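Local coordinates for RidA family protein (Psychrobacter sp. MES7-P7E, PDB 6L8P), which probably hydrolyses reactive enamine and imine intermediates to their keto acids with release of ammonia, as RidA-family deaminases do, at residues T28-Q40 / I50-E62. The protein carries 1 engineered substitution. Residues are numbered along the deposited sequence; the frame is centred on the assembly and turned at random.
Engineered in segment 50-62: Glu59 (natural residue Asp).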
loop_
_atom_site.group_PDB
_atom_site.type_symbol
_atom_site.label_atom_id
_atom_site.label_comp_id
_atom_site.label_asym_id
_atom_site.label_seq_id
_atom_site.Cartn_x
_atom_site.Cartn_y
_atom_site.Cartn_z
ATOM N N THR A 28 19.678 7.256 7.659
ATOM C CA THR A 28 20.021 8.388 8.509
ATOM C C THR A 28 19.866 8.012 9.975
ATOM O O THR A 28 18.867 7.427 10.386
ATOM C CB THR A 28 19.185 9.637 8.191
ATOM O OG1 THR A 28 19.451 10.658 9.164
ATOM C CG2 THR A 28 17.680 9.342 8.182
ATOM N N ASP A 29 20.841 8.424 10.792
ATOM C CA ASP A 29 20.671 8.238 12.227
ATOM C C ASP A 29 19.617 9.147 12.846
ATOM O O ASP A 29 19.316 8.988 14.039
ATOM C CB ASP A 29 22.008 8.479 12.946
ATOM C CG ASP A 29 23.101 7.554 12.472
ATOM O OD1 ASP A 29 22.808 6.382 12.149
ATOM O OD2 ASP A 29 24.268 8.004 12.424
ATOM N N LYS A 30 19.064 10.110 12.093
ATOM C CA LYS A 30 18.023 10.964 12.631
ATOM C C LYS A 30 16.651 10.326 12.570
ATOM O O LYS A 30 15.694 10.917 13.063
ATOM C CB LYS A 30 18.021 12.300 11.890
ATOM C CG LYS A 30 19.339 13.060 12.168
ATOM C CD LYS A 30 19.567 14.252 11.263
ATOM C CE LYS A 30 20.215 15.371 12.066
ATOM N NZ LYS A 30 21.690 15.423 11.854
ATOM N N ALA A 31 16.527 9.157 11.958
ATOM C CA ALA A 31 15.287 8.403 12.026
ATOM C C ALA A 31 15.543 7.058 12.694
ATOM O O ALA A 31 16.700 6.613 12.803
ATOM C CB ALA A 31 14.702 8.187 10.619
ATOM N N PRO A 32 14.499 6.398 13.180
ATOM C CA PRO A 32 14.706 5.119 13.890
ATOM C C PRO A 32 15.376 4.068 13.013
ATOM O O PRO A 32 15.094 3.934 11.809
ATOM C CB PRO A 32 13.281 4.682 14.269
ATOM C CG PRO A 32 12.466 5.996 14.303
ATOM C CD PRO A 32 13.080 6.808 13.170
ATOM N N ALA A 33 16.226 3.265 13.636
ATOM C CA ALA A 33 16.731 2.091 12.939
ATOM C C ALA A 33 15.586 1.160 12.592
ATOM O O ALA A 33 14.591 1.088 13.307
ATOM C CB ALA A 33 17.730 1.341 13.831
ATOM N N ALA A 34 15.727 0.433 11.481
ATOM C CA ALA A 34 14.677 -0.521 11.120
ATOM C C ALA A 34 14.485 -1.547 12.234
ATOM O O ALA A 34 15.466 -2.025 12.804
ATOM C CB ALA A 34 15.064 -1.214 9.816
ATOM N N VAL A 35 13.231 -1.909 12.525
ATOM C CA VAL A 35 12.932 -2.934 13.523
ATOM C C VAL A 35 12.698 -4.282 12.868
ATOM O O VAL A 35 12.253 -5.227 13.524
ATOM C CB VAL A 35 11.748 -2.554 14.424
ATOM C CG1 VAL A 35 12.070 -1.226 15.145
ATOM C CG2 VAL A 35 10.464 -2.372 13.631
ATOM N N GLY A 36 13.015 -4.393 11.601
ATOM C CA GLY A 36 12.897 -5.645 10.882
ATOM C C GLY A 36 13.846 -5.608 9.696
ATOM O O GLY A 36 14.756 -4.779 9.627
ATOM N N THR A 37 13.629 -6.524 8.747
ATOM C CA THR A 37 14.571 -6.743 7.659
ATOM C C THR A 37 14.192 -5.814 6.513
ATOM O O THR A 37 13.551 -6.216 5.538
ATOM C CB THR A 37 14.547 -8.211 7.232
ATOM O OG1 THR A 37 14.662 -9.019 8.411
ATOM C CG2 THR A 37 15.689 -8.495 6.289
ATOM N N TYR A 38 14.591 -4.541 6.650
ATOM C CA TYR A 38 14.268 -3.513 5.656
ATOM C C TYR A 38 15.208 -2.323 5.830
ATOM O O TYR A 38 15.873 -2.182 6.866
ATOM C CB TYR A 38 12.791 -3.038 5.756
ATOM C CG TYR A 38 12.361 -2.417 7.063
ATOM C CD1 TYR A 38 11.845 -3.204 8.078
ATOM C CD2 TYR A 38 12.443 -1.055 7.255
ATOM C CE1 TYR A 38 11.447 -2.659 9.282
ATOM C CE2 TYR A 38 12.021 -0.477 8.444
ATOM C CZ TYR A 38 11.543 -1.290 9.458
ATOM O OH TYR A 38 11.154 -0.723 10.659
ATOM N N SER A 39 15.280 -1.494 4.782
ATOM C CA SER A 39 15.983 -0.220 4.815
ATOM C C SER A 39 14.984 0.888 5.065
ATOM O O SER A 39 13.796 0.777 4.728
ATOM C CB SER A 39 16.692 0.053 3.498
ATOM O OG SER A 39 17.724 -0.930 3.311
ATOM N N GLN A 40 15.501 2.017 5.588
ATOM C CA GLN A 40 14.614 3.141 5.856
ATOM C C GLN A 40 13.921 3.646 4.588
ATOM O O GLN A 40 12.734 3.994 4.639
ATOM C CB GLN A 40 15.390 4.293 6.515
ATOM C CG GLN A 40 15.762 3.995 7.961
ATOM C CD GLN A 40 16.726 5.057 8.499
ATOM O OE1 GLN A 40 17.353 5.770 7.710
ATOM N NE2 GLN A 40 16.789 5.208 9.814
ATOM N N ILE A 50 9.605 5.373 1.113
ATOM C CA ILE A 50 9.966 5.417 2.532
ATOM C C ILE A 50 9.179 4.337 3.265
ATOM O O ILE A 50 7.936 4.283 3.176
ATOM C CB ILE A 50 9.699 6.800 3.155
ATOM C CG1 ILE A 50 10.453 7.891 2.354
ATOM C CG2 ILE A 50 10.208 6.829 4.620
ATOM C CD1 ILE A 50 10.317 9.309 3.018
ATOM N N SER A 51 9.916 3.503 4.003
ATOM C CA SER A 51 9.323 2.450 4.822
ATOM C C SER A 51 8.306 3.010 5.801
ATOM O O SER A 51 8.343 4.192 6.187
ATOM C CB SER A 51 10.409 1.731 5.622
ATOM O OG SER A 51 11.237 1.023 4.720
ATOM N N GLY A 52 7.382 2.143 6.213
ATOM C CA GLY A 52 6.470 2.536 7.282
ATOM C C GLY A 52 7.250 3.035 8.476
ATOM O O GLY A 52 8.243 2.433 8.872
ATOM N N GLN A 53 6.836 4.176 9.013
ATOM C CA GLN A 53 7.440 4.761 10.202
ATOM C C GLN A 53 6.454 4.696 11.350
ATOM O O GLN A 53 5.264 4.989 11.178
ATOM C CB GLN A 53 7.840 6.222 9.952
ATOM C CG GLN A 53 8.960 6.355 8.920
ATOM C CD GLN A 53 10.205 5.634 9.325
ATOM O OE1 GLN A 53 10.721 5.863 10.420
ATOM N NE2 GLN A 53 10.699 4.737 8.457
ATOM N N LEU A 54 6.955 4.306 12.524
ATOM C CA LEU A 54 6.201 4.292 13.767
ATOM C C LEU A 54 6.721 5.409 14.665
ATOM O O LEU A 54 7.755 6.035 14.379
ATOM C CB LEU A 54 6.361 2.922 14.458
ATOM C CG LEU A 54 5.845 1.725 13.642
ATOM C CD1 LEU A 54 6.524 0.388 14.177
ATOM C CD2 LEU A 54 4.392 1.597 13.806
ATOM N N GLY A 55 5.989 5.666 15.756
ATOM C CA GLY A 55 6.288 6.832 16.576
ATOM C C GLY A 55 7.438 6.636 17.561
ATOM O O GLY A 55 7.310 7.010 18.729
ATOM N N PHE A 56 8.540 6.052 17.110
ATOM C CA PHE A 56 9.710 5.852 17.967
ATOM C C PHE A 56 10.534 7.125 18.077
ATOM O O PHE A 56 10.812 7.800 17.082
ATOM C CB PHE A 56 10.646 4.798 17.367
ATOM C CG PHE A 56 10.078 3.423 17.295
ATOM C CD1 PHE A 56 9.798 2.689 18.435
ATOM C CD2 PHE A 56 9.958 2.837 16.058
ATOM C CE1 PHE A 56 9.282 1.357 18.320
ATOM C CE2 PHE A 56 9.465 1.518 15.906
ATOM C CZ PHE A 56 9.116 0.788 17.054
ATOM N N ASP A 57 11.026 7.404 19.277
ATOM C CA ASP A 57 12.190 8.284 19.406
ATOM C C ASP A 57 13.393 7.616 18.730
ATOM O O ASP A 57 13.660 6.431 19.008
ATOM C CB ASP A 57 12.409 8.479 20.909
ATOM C CG ASP A 57 13.645 9.308 21.261
ATOM O OD1 ASP A 57 14.748 9.134 20.701
ATOM O OD2 ASP A 57 13.521 10.043 22.266
ATOM N N PRO A 58 14.068 8.261 17.776
ATOM C CA PRO A 58 15.088 7.540 17.008
ATOM C C PRO A 58 16.317 7.163 17.816
ATOM O O PRO A 58 17.086 6.311 17.361
ATOM C CB PRO A 58 15.445 8.507 15.864
ATOM C CG PRO A 58 14.964 9.844 16.348
ATOM C CD PRO A 58 13.795 9.612 17.213
ATOM N N GLU A 59 16.539 7.781 18.968
ATOM C CA GLU A 59 17.702 7.380 19.763
ATOM C C GLU A 59 17.368 6.260 20.725
ATOM O O GLU A 59 18.151 5.313 20.895
ATOM C CB GLU A 59 18.228 8.584 20.543
ATOM C CG GLU A 59 18.842 9.636 19.636
ATOM C CD GLU A 59 20.342 9.460 19.501
ATOM O OE1 GLU A 59 20.978 8.986 20.472
ATOM O OE2 GLU A 59 20.888 9.783 18.422
ATOM N N THR A 60 16.211 6.337 21.349
ATOM C CA THR A 60 15.893 5.369 22.388
ATOM C C THR A 60 15.132 4.171 21.864
ATOM O O THR A 60 15.037 3.152 22.571
ATOM C CB THR A 60 15.057 5.987 23.511
ATOM O OG1 THR A 60 13.723 6.271 23.017
ATOM C CG2 THR A 60 15.715 7.260 24.082
ATOM N N MET A 61 14.560 4.293 20.649
ATOM C CA MET A 61 13.666 3.277 20.068
ATOM C C MET A 61 12.472 2.963 20.955
ATOM O O MET A 61 11.901 1.873 20.859
ATOM C CB MET A 61 14.423 1.987 19.704
ATOM C CG MET A 61 15.540 2.232 18.660
ATOM S SD MET A 61 14.789 2.853 17.094
ATOM C CE MET A 61 13.674 1.502 16.640
ATOM N N GLU A 62 12.028 3.920 21.774
ATOM C CA GLU A 62 10.808 3.774 22.550
ATOM C C GLU A 62 9.706 4.582 21.884
ATOM O O GLU A 62 9.938 5.707 21.441
ATOM C CB GLU A 62 10.998 4.252 23.992
ATOM C CG GLU A 62 12.088 3.446 24.696
ATOM C CD GLU A 62 12.449 4.007 26.058
ATOM O OE1 GLU A 62 13.558 3.691 26.529
ATOM O OE2 GLU A 62 11.644 4.763 26.653
HETATM O O HOH W 1 19.728 7.068 15.983
HETATM O O HOH W 2 12.896 3.497 10.205
HETATM O O HOH W 3 17.861 4.182 15.985
HETATM O O HOH W 4 10.552 1.939 10.438
#
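Ser51 meets the end of the 28-40 loop with two donors: its N gives a hydrogen bond to Gln40 O (2.9 Å), and its OG gives one to Ser39 O (2.6 Å), nearly in line with that carbonyl. The same hydroxyl accepts from Arg123 N of the second subunit. Inside the loop the Gln40 side-chain amide makes three hydrogen bonds: OE1 accepts from Thr28 N, while NE2 donates to Thr28 O and, from above the carbonyl plane, to Pro32 O (2.9 Å). Water 2 donates to Pro32 O and accepts from Gln53 NE2. The Tyr38 hydroxyl takes a hydrogen bond from Val35 N (3.0 Å) and pairs with water 4, which donates to Gly52 O; Ala34 CB lies over one ring face, displaced toward the rim. A phenylalanine in place of Tyr38 would probably leave Val35 N without its acceptor and water 4 less firmly held. Tyr38 also adjoins a bound malonate and Pro121 of the second subunit, consistent with an interface pocket. Pro32 sets CB against Met61 SD and CG against Phe56 CB; Met61, bent at chi2 and chi3, brings CE tightly against Val35 CG1 (3.5 Å). Neutral hydrogen bonds and waters, rather than charge, thus probably shape this strandless loop.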